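Glucoamylase (Thermoanaerobacterium thermosaccharolyticum, PDB 1LF6) hydrolyses terminal alpha-1,4-linked glucose units one after another from the non-reducing ends of starch-like chains, releasing beta-D-glucose. Local coordinates at residues L321-G326 / G336-W341. Residues are numbered along the deposited sequence; the frame is centred on the assembly and turned at random.
Sequences LSIPWG and GYHLVW
Pro324 approaches the CD1-CE1 bond of the Tyr337 ring obliquely: Tyr337 CE1 lies 3.4 Å from Pro324 CG, and Tyr337 CD1 is 3.7 Å from Pro324 CD, so the proline is met at two neighbouring ring carbons. CB of Tyr337 points toward 321-326, CG stands anti to the carbonyl carbon (chi1 -75°), and the hydroxyl ends in hydrogen bonds to Glu636 and Tyr581. The backbone N of Tyr337 gives its proton to a bound water at 3.1 Å, and that water donates to Ser322 O at 2.7 Å. Both segments belong to the loop joining helices 296-306 and 342-355 in the (alpha/alpha) barrel of this family 15 hydrolase. The site is close by: Pro324 sits in a type II turn, Ile323 to Gly326, that carries Trp325, probably a substrate-binding residue, and the Tyr337 side chain is about 7 Å from that of Glu438, the likely proton donor. His338 supplies the third partner of the water: its ND1 is 2.9 Å from the water oxygen, which lies in the plane of the imidazole at its edge, while His338 CE1 approaches Ser322 O to 3.0 Å. Ile323 CG1 lies 3.8 Å from His338 CE1 and Leu321 CD1 packs near His338 CD2, both side chains crossing that of His338 at about a right angle. NE2 of His338 is hydrogen-bonded to Tyr63 of strand 58-63. A leucine in place of His338 would probably leave the water without one partner and the Tyr63 hydroxyl without its imidazole mate.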
loop_
_atom_site.group_PDB
_atom_site.type_symbol
_atom_site.label_atom_id
_atom_site.label_comp_id
_atom_site.label_asym_id
_atom_site.label_seq_id
_atom_site.Cartn_x
_atom_site.Cartn_y
_atom_site.Cartn_z
ATOM N N LEU A 321 -0.896 1.362 -1.757
ATOM C CA LEU A 321 -1.585 1.926 -2.906
ATOM C C LEU A 321 -2.954 1.265 -3.059
ATOM O O LEU A 321 -3.278 0.726 -4.109
ATOM C CB LEU A 321 -0.750 1.733 -4.179
ATOM C CG LEU A 321 -1.138 2.602 -5.383
ATOM C CD1 LEU A 321 -1.038 4.083 -5.023
ATOM C CD2 LEU A 321 -0.217 2.283 -6.551
ATOM N N SER A 322 -3.745 1.297 -1.994
ATOM C CA SER A 322 -5.078 0.723 -2.020
ATOM C C SER A 322 -5.990 1.473 -1.064
ATOM O O SER A 322 -5.540 2.331 -0.308
ATOM C CB SER A 322 -5.043 -0.762 -1.635
ATOM O OG SER A 322 -4.660 -0.951 -0.282
ATOM N N ILE A 323 -7.275 1.143 -1.113
ATOM C CA ILE A 323 -8.275 1.755 -0.252
ATOM C C ILE A 323 -8.988 0.610 0.460
ATOM O O ILE A 323 -10.029 0.139 0.004
ATOM C CB ILE A 323 -9.283 2.561 -1.085
ATOM C CG1 ILE A 323 -8.538 3.644 -1.867
ATOM C CG2 ILE A 323 -10.349 3.163 -0.180
ATOM C CD1 ILE A 323 -9.385 4.368 -2.876
ATOM N N PRO A 324 -8.432 0.150 1.593
ATOM C CA PRO A 324 -9.005 -0.951 2.375
ATOM C C PRO A 324 -10.524 -0.966 2.475
ATOM O O PRO A 324 -11.158 0.059 2.728
ATOM C CB PRO A 324 -8.318 -0.816 3.738
ATOM C CG PRO A 324 -7.879 0.616 3.777
ATOM C CD PRO A 324 -7.396 0.842 2.372
ATOM N N TRP A 325 -11.094 -2.148 2.261
ATOM C CA TRP A 325 -12.535 -2.333 2.324
ATOM C C TRP A 325 -13.235 -1.277 1.475
ATOM O O TRP A 325 -14.332 -0.819 1.806
ATOM C CB TRP A 325 -12.994 -2.256 3.782
ATOM C CG TRP A 325 -12.281 -3.252 4.652
ATOM C CD1 TRP A 325 -12.418 -4.612 4.622
ATOM C CD2 TRP A 325 -11.276 -2.973 5.639
ATOM N NE1 TRP A 325 -11.561 -5.195 5.523
ATOM C CE2 TRP A 325 -10.848 -4.215 6.162
ATOM C CE3 TRP A 325 -10.694 -1.794 6.130
ATOM C CZ2 TRP A 325 -9.863 -4.314 7.154
ATOM C CZ3 TRP A 325 -9.712 -1.893 7.118
ATOM C CH2 TRP A 325 -9.309 -3.146 7.618
ATOM N N GLY A 326 -12.583 -0.904 0.373
ATOM C CA GLY A 326 -13.128 0.094 -0.531
ATOM C C GLY A 326 -14.533 -0.230 -0.992
ATOM O O GLY A 326 -15.333 0.673 -1.245
ATOM N N GLY A 336 -6.700 6.983 3.050
ATOM C CA GLY A 336 -6.125 6.802 4.371
ATOM C C GLY A 336 -4.702 6.276 4.326
ATOM O O GLY A 336 -3.818 6.821 4.984
ATOM N N TYR A 337 -4.475 5.217 3.554
ATOM C CA TYR A 337 -3.140 4.637 3.437
ATOM C C TYR A 337 -2.267 5.382 2.427
ATOM O O TYR A 337 -1.114 5.012 2.202
ATOM C CB TYR A 337 -3.228 3.152 3.055
ATOM C CG TYR A 337 -3.643 2.249 4.194
ATOM C CD1 TYR A 337 -4.942 2.282 4.702
ATOM C CD2 TYR A 337 -2.726 1.382 4.792
ATOM C CE1 TYR A 337 -5.316 1.480 5.776
ATOM C CE2 TYR A 337 -3.090 0.575 5.867
ATOM C CZ TYR A 337 -4.387 0.632 6.353
ATOM O OH TYR A 337 -4.761 -0.152 7.417
ATOM N N HIS A 338 -2.817 6.428 1.816
ATOM C CA HIS A 338 -2.059 7.212 0.844
ATOM C C HIS A 338 -1.374 8.371 1.552
ATOM O O HIS A 338 -1.118 9.416 0.955
ATOM C CB HIS A 338 -2.970 7.745 -0.264
ATOM C CG HIS A 338 -3.604 6.669 -1.087
ATOM N ND1 HIS A 338 -4.633 5.880 -0.618
ATOM C CD2 HIS A 338 -3.335 6.229 -2.339
ATOM C CE1 HIS A 338 -4.972 5.001 -1.545
ATOM N NE2 HIS A 338 -4.199 5.192 -2.600
ATOM N N LEU A 339 -1.087 8.174 2.834
ATOM C CA LEU A 339 -0.420 9.181 3.638
ATOM C C LEU A 339 0.984 8.689 3.943
ATOM O O LEU A 339 1.304 7.523 3.706
ATOM C CB LEU A 339 -1.193 9.419 4.939
ATOM C CG LEU A 339 -2.591 10.011 4.752
ATOM C CD1 LEU A 339 -3.364 9.980 6.065
ATOM C CD2 LEU A 339 -2.461 11.434 4.232
ATOM N N VAL A 340 1.819 9.580 4.461
ATOM C CA VAL A 340 3.193 9.236 4.791
ATOM C C VAL A 340 3.360 9.141 6.297
ATOM O O VAL A 340 3.097 10.102 7.020
ATOM C CB VAL A 340 4.193 10.306 4.252
ATOM C CG1 VAL A 340 5.632 9.880 4.550
ATOM C CG2 VAL A 340 4.001 10.503 2.754
ATOM N N TRP A 341 3.774 7.970 6.762
ATOM C CA TRP A 341 4.021 7.739 8.184
ATOM C C TRP A 341 5.518 7.559 8.365
ATOM O O TRP A 341 6.155 6.772 7.661
ATOM C CB TRP A 341 3.332 6.463 8.670
ATOM C CG TRP A 341 1.894 6.608 9.069
ATOM C CD1 TRP A 341 1.408 6.849 10.327
ATOM C CD2 TRP A 341 0.751 6.428 8.225
ATOM N NE1 TRP A 341 0.032 6.815 10.318
ATOM C CE2 TRP A 341 -0.398 6.560 9.042
ATOM C CE3 TRP A 341 0.585 6.161 6.855
ATOM C CZ2 TRP A 341 -1.699 6.433 8.535
ATOM C CZ3 TRP A 341 -0.708 6.034 6.351
ATOM C CH2 TRP A 341 -1.835 6.171 7.193
HETATM O O HOH W 1 -6.267 4.395 1.203
#